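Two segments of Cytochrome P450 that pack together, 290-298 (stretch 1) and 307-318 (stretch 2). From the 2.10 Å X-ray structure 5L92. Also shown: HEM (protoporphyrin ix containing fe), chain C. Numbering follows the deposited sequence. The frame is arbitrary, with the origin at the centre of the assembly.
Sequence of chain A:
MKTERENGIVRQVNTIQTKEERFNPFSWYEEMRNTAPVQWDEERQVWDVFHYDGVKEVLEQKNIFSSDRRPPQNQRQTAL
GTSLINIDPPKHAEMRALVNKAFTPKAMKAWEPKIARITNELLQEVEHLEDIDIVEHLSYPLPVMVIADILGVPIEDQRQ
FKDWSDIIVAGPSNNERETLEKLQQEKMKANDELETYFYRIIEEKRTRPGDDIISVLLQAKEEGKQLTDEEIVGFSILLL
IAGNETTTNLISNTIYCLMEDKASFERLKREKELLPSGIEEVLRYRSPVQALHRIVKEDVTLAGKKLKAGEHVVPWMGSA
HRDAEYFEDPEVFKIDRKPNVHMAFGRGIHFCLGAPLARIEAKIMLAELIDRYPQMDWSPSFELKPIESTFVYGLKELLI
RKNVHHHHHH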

# COMPACT_ATOMS: atom_id res chain seq x y z
N GLN A 290 -1.62 -7.30 -1.81
CA GLN A 290 -1.55 -8.77 -1.96
C GLN A 290 -0.83 -9.22 -3.22
O GLN A 290 -0.28 -10.34 -3.24
N ALA A 291 -0.82 -8.39 -4.26
CA ALA A 291 -0.31 -8.76 -5.57
C ALA A 291 -0.03 -7.49 -6.37
O ALA A 291 -0.52 -6.42 -6.04
N LEU A 292 0.74 -7.64 -7.43
CA LEU A 292 1.11 -6.57 -8.35
C LEU A 292 0.82 -7.04 -9.78
O LEU A 292 0.30 -8.15 -9.99
N HIS A 293 1.17 -6.20 -10.76
CA HIS A 293 0.96 -6.53 -12.16
C HIS A 293 2.24 -6.25 -12.94
O HIS A 293 2.94 -5.28 -12.65
N ARG A 294 2.52 -7.09 -13.92
CA ARG A 294 3.61 -6.91 -14.86
C ARG A 294 3.12 -7.34 -16.24
O ARG A 294 2.11 -8.04 -16.38
N ILE A 295 3.86 -6.91 -17.25
CA ILE A 295 3.60 -7.23 -18.66
C ILE A 295 4.85 -7.89 -19.19
O ILE A 295 5.95 -7.36 -19.03
N VAL A 296 4.69 -9.02 -19.87
CA VAL A 296 5.84 -9.71 -20.43
C VAL A 296 6.34 -8.91 -21.63
O VAL A 296 5.60 -8.68 -22.59
N LYS A 297 7.60 -8.51 -21.58
CA LYS A 297 8.20 -7.74 -22.67
C LYS A 297 8.64 -8.65 -23.81
O LYS A 297 8.53 -8.28 -24.99
N GLU A 298 9.09 -9.87 -23.48
CA GLU A 298 9.58 -10.84 -24.45
C GLU A 298 9.33 -12.24 -23.89
O GLU A 298 9.30 -12.42 -22.68
N LEU A 307 5.58 -18.09 -21.05
CA LEU A 307 4.83 -16.84 -21.09
C LEU A 307 5.18 -16.13 -22.40
O LEU A 307 6.32 -16.19 -22.85
N LYS A 308 4.18 -15.53 -23.03
CA LYS A 308 4.37 -14.89 -24.33
C LYS A 308 4.40 -13.37 -24.19
O LYS A 308 3.70 -12.79 -23.34
N ALA A 309 5.19 -12.75 -25.05
CA ALA A 309 5.23 -11.30 -25.19
C ALA A 309 3.83 -10.71 -25.10
O ALA A 309 2.91 -11.18 -25.77
N GLY A 310 3.67 -9.67 -24.26
CA GLY A 310 2.41 -8.98 -24.15
C GLY A 310 1.37 -9.59 -23.22
O GLY A 310 0.34 -8.96 -22.98
N GLU A 311 1.61 -10.77 -22.67
CA GLU A 311 0.70 -11.31 -21.66
C GLU A 311 0.93 -10.68 -20.27
O GLU A 311 2.05 -10.32 -19.90
N HIS A 312 -0.15 -10.53 -19.51
CA HIS A 312 -0.07 -9.97 -18.16
C HIS A 312 0.26 -11.06 -17.13
O HIS A 312 -0.13 -12.21 -17.28
N VAL A 313 0.95 -10.66 -16.06
CA VAL A 313 1.40 -11.54 -14.99
C VAL A 313 0.99 -10.91 -13.66
O VAL A 313 1.11 -9.69 -13.49
N VAL A 314 0.51 -11.72 -12.73
CA VAL A 314 0.11 -11.24 -11.41
C VAL A 314 0.91 -12.01 -10.37
O VAL A 314 0.62 -13.14 -10.03
N PRO A 315 2.02 -11.42 -9.88
CA PRO A 315 2.72 -12.03 -8.75
C PRO A 315 2.00 -11.73 -7.44
O PRO A 315 1.71 -10.58 -7.11
N TRP A 316 1.70 -12.79 -6.70
CA TRP A 316 0.93 -12.70 -5.46
C TRP A 316 1.88 -12.70 -4.27
O TRP A 316 2.18 -13.75 -3.69
N MET A 317 2.27 -11.51 -3.81
CA MET A 317 3.12 -11.48 -2.62
C MET A 317 2.41 -12.11 -1.43
O MET A 317 3.04 -12.81 -0.63
N GLY A 318 1.08 -11.92 -1.31
CA GLY A 318 0.33 -12.57 -0.25
C GLY A 318 0.48 -14.08 -0.22
O GLY A 318 0.56 -14.69 0.86

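How are the two backbones joined, and where does one make room for the other? The stretches run antiparallel, with Arg-294 N bonded to Val-313 O at 3.0 Å, returned by Val-313 N to Arg-294 O at 2.9 Å. Beyond it, Val-296 N reaches Glu-311 O at 2.9 Å, and Gly-310 N, in the type II turn, reaches Val-296 O at 2.7 Å. Gly-318 leaves a hollow that the Gln-290 side chain occupies: an ideal CB on Gly-318 would lie 1.9 Å from Gln-290 OE1, a clash.

Which side chain is covered most? Val-296, in the t rotamer, points toward stretch 2 and has the largest covered area of any residue here. Its CG2 sits 4.1 Å from Leu-307 CB and 3.7 Å from Val-313 CG2, so one methyl touches two apolar neighbours. Val-313 is also t, and Leu-307, m at chi1 and p at chi2, points toward stretch 1.

How do the aromatic rings receive their neighbours? Ala-291 lays its single methyl over the face of Trp-316 (chi1 m), with CB 3.9 Å from the centroid of the six-membered ring; the same CB meets CG1 of Val-314 (t) at 3.7 Å. On the face of the sheet shared by Ile-295 and His-312, Ile-295, m at both chi angles, brings CD1 over the imidazole, 3.4 Å from the His-312 ring centroid. His-312 is m at chi1, and its ND1 is left without a polar partner.

What shapes the end nearest the heme? Leu-292 (m, t) extends CD1 to 3.6 Å from Met-317 CE, while its CB lies 4.3 Å from Pro-315 CG. Met-317 (chi1 m, chi2 97°, chi3 p) brings CE to 3.8 Å from HEM CMA. The end of Arg-294 (m, m, t) leads away from stretch 2: NH1 bonds HEM O2A at 3.0 Å and NH2 bonds HEM O1A at 2.9 Å, gripping both oxygens of one propionate. Arg-294 NH1 also bonds His-293 O at 3.1 Å, tying the guanidinium to the backbone of the preceding residue.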

# COMPACT_ATOMS: atom_id res chain seq x y z
CB GLN A 290 -2.95 -9.38 -1.97
CG GLN A 290 -3.63 -9.38 -0.61
CD GLN A 290 -2.97 -10.33 0.36
OE1 GLN A 290 -2.82 -11.52 0.08
NE2 GLN A 290 -2.55 -9.81 1.50
CB ALA A 291 -1.32 -9.64 -6.33
CB LEU A 292 2.59 -6.19 -8.15
CG LEU A 292 2.89 -5.66 -6.75
CD1 LEU A 292 4.38 -5.51 -6.49
CD2 LEU A 292 2.19 -4.32 -6.61
CB HIS A 293 -0.18 -5.72 -12.78
CG HIS A 293 -1.54 -6.18 -12.37
ND1 HIS A 293 -2.10 -5.88 -11.15
CD2 HIS A 293 -2.45 -6.95 -13.02
CE1 HIS A 293 -3.29 -6.43 -11.06
NE2 HIS A 293 -3.53 -7.09 -12.18
CB ARG A 294 4.86 -7.70 -14.46
CG ARG A 294 5.52 -7.31 -13.09
CD ARG A 294 6.11 -5.95 -13.18
NE ARG A 294 6.99 -5.53 -12.07
CZ ARG A 294 6.61 -4.82 -11.02
NH1 ARG A 294 5.33 -4.49 -10.83
NH2 ARG A 294 7.50 -4.48 -10.12
CB ILE A 295 3.31 -5.98 -19.50
CG1 ILE A 295 2.29 -5.08 -18.82
CG2 ILE A 295 2.91 -6.38 -20.93
CD1 ILE A 295 0.89 -5.53 -18.95
CB VAL A 296 5.48 -11.14 -20.83
CG1 VAL A 296 6.70 -11.84 -21.42
CG2 VAL A 296 4.92 -11.88 -19.63
CB LYS A 297 9.36 -6.89 -22.11
CG LYS A 297 9.93 -5.80 -23.03
CD LYS A 297 9.94 -4.39 -22.40
CE LYS A 297 10.91 -4.23 -21.19
NZ LYS A 297 12.35 -4.06 -21.55
CB GLU A 298 11.07 -10.64 -24.72
CG GLU A 298 11.88 -10.65 -23.43
CD GLU A 298 13.34 -10.30 -23.65
OE1 GLU A 298 13.61 -9.32 -24.38
OE2 GLU A 298 14.21 -11.01 -23.10
CB LEU A 307 5.17 -16.00 -19.87
CG LEU A 307 4.58 -16.47 -18.52
CD1 LEU A 307 4.93 -17.88 -18.12
CD2 LEU A 307 5.04 -15.59 -17.41
CB LYS A 308 3.25 -15.25 -25.32
CG LYS A 308 2.99 -16.71 -25.45
CD LYS A 308 4.24 -17.45 -25.92
CE LYS A 308 3.91 -18.87 -26.28
NZ LYS A 308 2.95 -18.83 -27.43
CB ALA A 309 5.88 -10.92 -26.53
CB GLU A 311 0.85 -12.82 -21.63
CG GLU A 311 0.08 -13.49 -22.79
CD GLU A 311 0.55 -14.87 -23.14
OE1 GLU A 311 1.32 -15.47 -22.38
OE2 GLU A 311 0.15 -15.36 -24.21
CB HIS A 312 -1.40 -9.30 -17.78
CG HIS A 312 -1.78 -8.14 -18.63
ND1 HIS A 312 -1.08 -7.78 -19.76
CD2 HIS A 312 -2.81 -7.26 -18.54
CE1 HIS A 312 -1.66 -6.74 -20.33
NE2 HIS A 312 -2.70 -6.40 -19.60
CB VAL A 313 2.93 -11.78 -15.03
CG1 VAL A 313 3.39 -12.75 -13.96
CG2 VAL A 313 3.34 -12.26 -16.36
CB VAL A 314 -1.41 -11.41 -11.20
CG1 VAL A 314 -1.84 -10.93 -9.80
CG2 VAL A 314 -2.19 -10.65 -12.27
CB PRO A 315 4.11 -11.39 -8.81
CG PRO A 315 3.89 -10.07 -9.49
CD PRO A 315 2.82 -10.36 -10.52
CB TRP A 316 -0.05 -13.86 -5.38
CG TRP A 316 -1.21 -13.76 -6.39
CD1 TRP A 316 -1.24 -14.24 -7.66
CD2 TRP A 316 -2.48 -13.15 -6.17
NE1 TRP A 316 -2.45 -13.98 -8.25
CE2 TRP A 316 -3.24 -13.31 -7.36
CE3 TRP A 316 -3.07 -12.51 -5.08
CZ2 TRP A 316 -4.55 -12.84 -7.48
CZ3 TRP A 316 -4.37 -12.03 -5.20
CH2 TRP A 316 -5.10 -12.19 -6.40
CB MET A 317 3.56 -10.06 -2.30
CG MET A 317 4.45 -9.47 -3.40
SD MET A 317 3.46 -8.45 -4.50
CE MET A 317 3.32 -7.06 -3.40
CHA HEM C . 5.97 1.17 -4.51
CHB HEM C . 3.65 -1.23 -0.93
CHC HEM C . 3.42 2.78 1.71
CHD HEM C . 5.26 5.21 -2.04
C1A HEM C . 5.40 0.17 -3.73
C2A HEM C . 5.37 -1.24 -4.07
C3A HEM C . 4.72 -1.89 -3.09
C4A HEM C . 4.34 -0.93 -2.09
CMA HEM C . 4.46 -3.41 -3.03
CAA HEM C . 5.97 -1.88 -5.35
CBA HEM C . 5.21 -1.48 -6.62
CGA HEM C . 5.57 -2.35 -7.80
O1A HEM C . 6.60 -3.04 -7.78
O2A HEM C . 4.81 -2.39 -8.78
C1B HEM C . 3.41 -0.39 0.13
C2B HEM C . 2.91 -0.75 1.45
C3B HEM C . 2.84 0.38 2.16
C4B HEM C . 3.28 1.48 1.32
CMB HEM C . 2.58 -2.19 1.91
CAB HEM C . 2.43 0.62 3.63
CBB HEM C . 2.49 -0.34 4.57
C1C HEM C . 3.90 3.79 0.92
C2C HEM C . 3.93 5.19 1.26
C3C HEM C . 4.45 5.84 0.24
C4C HEM C . 4.73 4.91 -0.81
CMC HEM C . 3.49 5.84 2.60
CAC HEM C . 4.61 7.37 0.25
CBC HEM C . 5.80 7.92 0.08
C1D HEM C . 5.61 4.34 -3.04
C2D HEM C . 6.19 4.73 -4.31
C3D HEM C . 6.41 3.61 -5.02
C4D HEM C . 5.94 2.50 -4.20
CMD HEM C . 6.47 6.21 -4.69
CAD HEM C . 7.01 3.46 -6.43
CBD HEM C . 8.53 3.20 -6.36
CGD HEM C . 9.16 2.89 -7.71
O1D HEM C . 10.39 3.05 -7.85
O2D HEM C . 8.46 2.46 -8.66
NA HEM C . 4.77 0.35 -2.51
NB HEM C . 3.60 0.97 0.09
NC HEM C . 4.40 3.66 -0.36
ND HEM C . 5.45 2.98 -3.03
FE HEM C . 4.63 2.01 -1.40